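Local coordinates for protein pyocyanin demethylase (Mycobacterium fortuitum subsp. fortuitum DSM 46621 = ATCC 6841, PDB 5K21) that removes the N-methyl group of the Pseudomonas toxin pyocyanin by a tautomerizing demethylation, leaving phenazin-1-ol, and binds a calcium ion, at residues G54-A59 and E126-K131. Residues are numbered along the deposited sequence; the frame is centred on the assembly and turned at random.
Sequences GYDGGA and EKYELK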
ATOM      1  N   GLY B  54      14.506  -5.320  15.835  1.00 23.51           N
ATOM      2  CA  GLY B  54      13.856  -4.332  14.999  1.00 25.28           C
ATOM      3  C   GLY B  54      12.382  -4.210  15.349  1.00 23.48           C
ATOM      4  O   GLY B  54      11.951  -4.562  16.449  1.00 23.49           O
ATOM      5  N   TYR B  55      11.636  -3.680  14.397  1.00 21.91           N
ATOM      6  CA  TYR B  55      10.221  -3.404  14.606  1.00 22.87           C
ATOM      7  C   TYR B  55       9.549  -3.405  13.248  1.00 23.68           C
ATOM      8  O   TYR B  55      10.212  -3.450  12.205  1.00 23.75           O
ATOM      9  CB  TYR B  55      10.022  -2.077  15.340  1.00 25.19           C
ATOM     10  CG  TYR B  55      10.710  -0.915  14.672  1.00 25.39           C
ATOM     11  CD1 TYR B  55      10.063  -0.171  13.702  1.00 27.30           C
ATOM     12  CD2 TYR B  55      12.013  -0.568  15.016  1.00 27.17           C
ATOM     13  CE1 TYR B  55      10.684   0.885  13.092  1.00 30.95           C
ATOM     14  CE2 TYR B  55      12.650   0.486  14.406  1.00 32.30           C
ATOM     15  CZ  TYR B  55      11.975   1.211  13.442  1.00 32.80           C
ATOM     16  OH  TYR B  55      12.598   2.262  12.817  1.00 34.95           O
ATOM     17  N   ASP B  56       8.219  -3.352  13.258  1.00 21.42           N
ATOM     18  CA  ASP B  56       7.518  -3.293  11.994  1.00 22.84           C
ATOM     19  C   ASP B  56       6.272  -2.438  12.152  1.00 24.89           C
ATOM     20  O   ASP B  56       5.916  -1.983  13.253  1.00 23.50           O
ATOM     21  CB  ASP B  56       7.197  -4.701  11.433  1.00 23.11           C
ATOM     22  CG  ASP B  56       6.143  -5.462  12.240  1.00 27.82           C
ATOM     23  OD1 ASP B  56       5.213  -4.836  12.814  1.00 27.73           O
ATOM     24  OD2 ASP B  56       6.251  -6.711  12.290  1.00 26.54           O
ATOM     25  N   GLY B  57       5.688  -2.158  11.003  1.00 19.96           N
ATOM     26  CA  GLY B  57       4.451  -1.411  10.920  1.00 19.59           C
ATOM     27  C   GLY B  57       3.702  -1.852   9.688  1.00 22.10           C
ATOM     28  O   GLY B  57       4.307  -2.186   8.668  1.00 24.16           O
ATOM     29  N   GLY B  58       2.378  -1.867   9.787  1.00 20.72           N
ATOM     30  CA  GLY B  58       1.601  -2.368   8.676  1.00 20.34           C
ATOM     31  C   GLY B  58       0.138  -2.019   8.805  1.00 22.05           C
ATOM     32  O   GLY B  58      -0.314  -1.455   9.811  1.00 21.77           O
ATOM     33  N   ALA B  59      -0.593  -2.399   7.760  1.00 20.01           N
ATOM     34  CA  ALA B  59      -2.018  -2.139   7.666  1.00 21.12           C
ATOM     35  C   ALA B  59      -2.665  -3.299   6.933  1.00 25.32           C
ATOM     36  O   ALA B  59      -2.094  -3.828   5.974  1.00 23.24           O
ATOM     37  CB  ALA B  59      -2.278  -0.812   6.937  1.00 23.42           C
ATOM     38  N   GLU B 126       3.857 -15.609  18.311  1.00 38.26           N
ATOM     39  CA  GLU B 126       3.810 -15.203  16.917  1.00 35.39           C
ATOM     40  C   GLU B 126       5.219 -15.145  16.349  1.00 29.77           C
ATOM     41  O   GLU B 126       6.146 -14.653  16.997  1.00 30.51           O
ATOM     42  CB  GLU B 126       3.143 -13.833  16.779  1.00 35.26           C
ATOM     43  CG  GLU B 126       3.001 -13.414  15.329  1.00 34.31           C
ATOM     44  CD  GLU B 126       2.230 -12.130  15.146  1.00 39.70           C
ATOM     45  OE1 GLU B 126       1.461 -11.737  16.055  1.00 42.34           O
ATOM     46  OE2 GLU B 126       2.388 -11.515  14.076  1.00 40.82           O
ATOM     47  N   LYS B 127       5.369 -15.633  15.125  1.00 28.91           N
ATOM     48  CA  LYS B 127       6.655 -15.639  14.446  1.00 27.95           C
ATOM     49  C   LYS B 127       6.461 -15.302  12.979  1.00 23.31           C
ATOM     50  O   LYS B 127       5.392 -15.539  12.406  1.00 24.53           O
ATOM     51  CB  LYS B 127       7.347 -16.999  14.545  1.00 35.65           C
ATOM     52  CG  LYS B 127       7.733 -17.423  15.944  1.00 49.24           C
ATOM     53  CD  LYS B 127       8.517 -18.736  15.913  1.00 60.14           C
ATOM     54  CE  LYS B 127       8.945 -19.196  17.301  1.00 69.85           C
ATOM     55  NZ  LYS B 127       7.793 -19.533  18.178  1.00 76.52           N
ATOM     56  N   TYR B 128       7.503 -14.712  12.400  1.00 21.15           N
ATOM     57  CA  TYR B 128       7.649 -14.568  10.961  1.00 19.23           C
ATOM     58  C   TYR B 128       8.777 -15.485  10.532  1.00 21.31           C
ATOM     59  O   TYR B 128       9.883 -15.409  11.094  1.00 21.00           O
ATOM     60  CB  TYR B 128       8.024 -13.154  10.538  1.00 19.28           C
ATOM     61  CG  TYR B 128       7.097 -12.051  10.917  1.00 20.23           C
ATOM     62  CD1 TYR B 128       5.756 -12.278  11.126  1.00 22.85           C
ATOM     63  CD2 TYR B 128       7.582 -10.750  11.035  1.00 23.24           C
ATOM     64  CE1 TYR B 128       4.900 -11.235  11.478  1.00 25.26           C
ATOM     65  CE2 TYR B 128       6.724  -9.687  11.371  1.00 24.99           C
ATOM     66  CZ  TYR B 128       5.392  -9.943  11.586  1.00 25.18           C
ATOM     67  OH  TYR B 128       4.535  -8.899  11.921  1.00 28.09           O
ATOM     68  N   GLU B 129       8.523 -16.292   9.514  1.00 25.47           N
ATOM     69  CA  GLU B 129       9.566 -17.127   8.920  1.00 22.51           C
ATOM     70  C   GLU B 129       9.793 -16.634   7.497  1.00 23.06           C
ATOM     71  O   GLU B 129       8.886 -16.668   6.662  1.00 23.31           O
ATOM     72  CB  GLU B 129       9.183 -18.606   8.967  1.00 23.82           C
ATOM     73  CG  GLU B 129      10.257 -19.532   8.417  1.00 29.09           C
ATOM     74  CD  GLU B 129      11.578 -19.459   9.219  1.00 30.00           C
ATOM     75  OE1 GLU B 129      11.518 -19.323  10.468  1.00 28.86           O
ATOM     76  OE2 GLU B 129      12.672 -19.547   8.604  1.00 26.95           O
ATOM     77  N   LEU B 130      10.990 -16.128   7.243  1.00 22.06           N
ATOM     78  CA  LEU B 130      11.315 -15.496   5.976  1.00 19.97           C
ATOM     79  C   LEU B 130      12.178 -16.411   5.119  1.00 20.63           C
ATOM     80  O   LEU B 130      13.059 -17.106   5.639  1.00 22.07           O
ATOM     81  CB  LEU B 130      12.065 -14.191   6.208  1.00 21.36           C
ATOM     82  CG  LEU B 130      11.198 -13.013   6.652  1.00 23.51           C
ATOM     83  CD1 LEU B 130      10.818 -13.169   8.120  1.00 28.42           C
ATOM     84  CD2 LEU B 130      11.897 -11.731   6.411  1.00 25.81           C
ATOM     85  N   LYS B 131      11.891 -16.427   3.818  1.00 21.29           N
ATOM     86  CA  LYS B 131      12.783 -16.977   2.802  1.00 25.34           C
ATOM     87  C   LYS B 131      13.003 -15.871   1.781  1.00 26.90           C
ATOM     88  O   LYS B 131      12.074 -15.497   1.056  1.00 26.98           O
ATOM     89  CB  LYS B 131      12.202 -18.218   2.140  1.00 26.84           C
ATOM     90  CG  LYS B 131      13.172 -18.838   1.117  1.00 30.17           C
ATOM     91  CD  LYS B 131      12.577 -19.988   0.333  1.00 36.03           C
ATOM     92  CE  LYS B 131      13.485 -20.357  -0.837  1.00 40.84           C
ATOM     93  NZ  LYS B 131      12.852 -21.299  -1.815  1.00 45.13           N
TER
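The hydroxyl of Y128 donates a hydrogen bond to OD2 of D56, with OH and OD2 2.8 Å apart, and the two side chains bridge the barrel interior to meet in this one bond. The backbones stay far apart: even the nearest pair of CA atoms, those of D56 and Y128, is separated by 11.3 Å. Tyrosine suits such a span because its long, rigid ring carries a polar group at the far end, while the short aspartate has an acceptor to meet it. The two side chains come from opposite directions, and OD2 settles at the ring edge close to the ring plane, where it also lies 3.2 Å from CE2 of Y128. The hydroxyl reaches OD2 on its syn side but 31° out of the carboxylate plane; the two flat groups are turned 27° against each other. In D56, CG lies between the backbone N and the carbonyl carbon (chi1 69°), and from this rotamer OD2 reaches the phenol, whereas OD1 lies close to OD2 of D44. Y128 also lines the phenazin-1-ol pocket, its side chain about 3 Å from the ligand between nearest atoms, so the bond to D56 links a pocket residue to strand 51-65, with strands 13-27 and 39-48 between the two going one way round the barrel. Strands 51-65 and 127-132 are not neighbours in this closed antiparallel barrel, whose family is that of the allene oxide cyclase-like proteins. D56 is flanked by strands 39-48 and 70-80, where it touches L46, L76 and I78; the Y128 side chain meets the same three residues, and nearer its own strand it packs on V19 of strand 13-27 and V118 of strand 114-119.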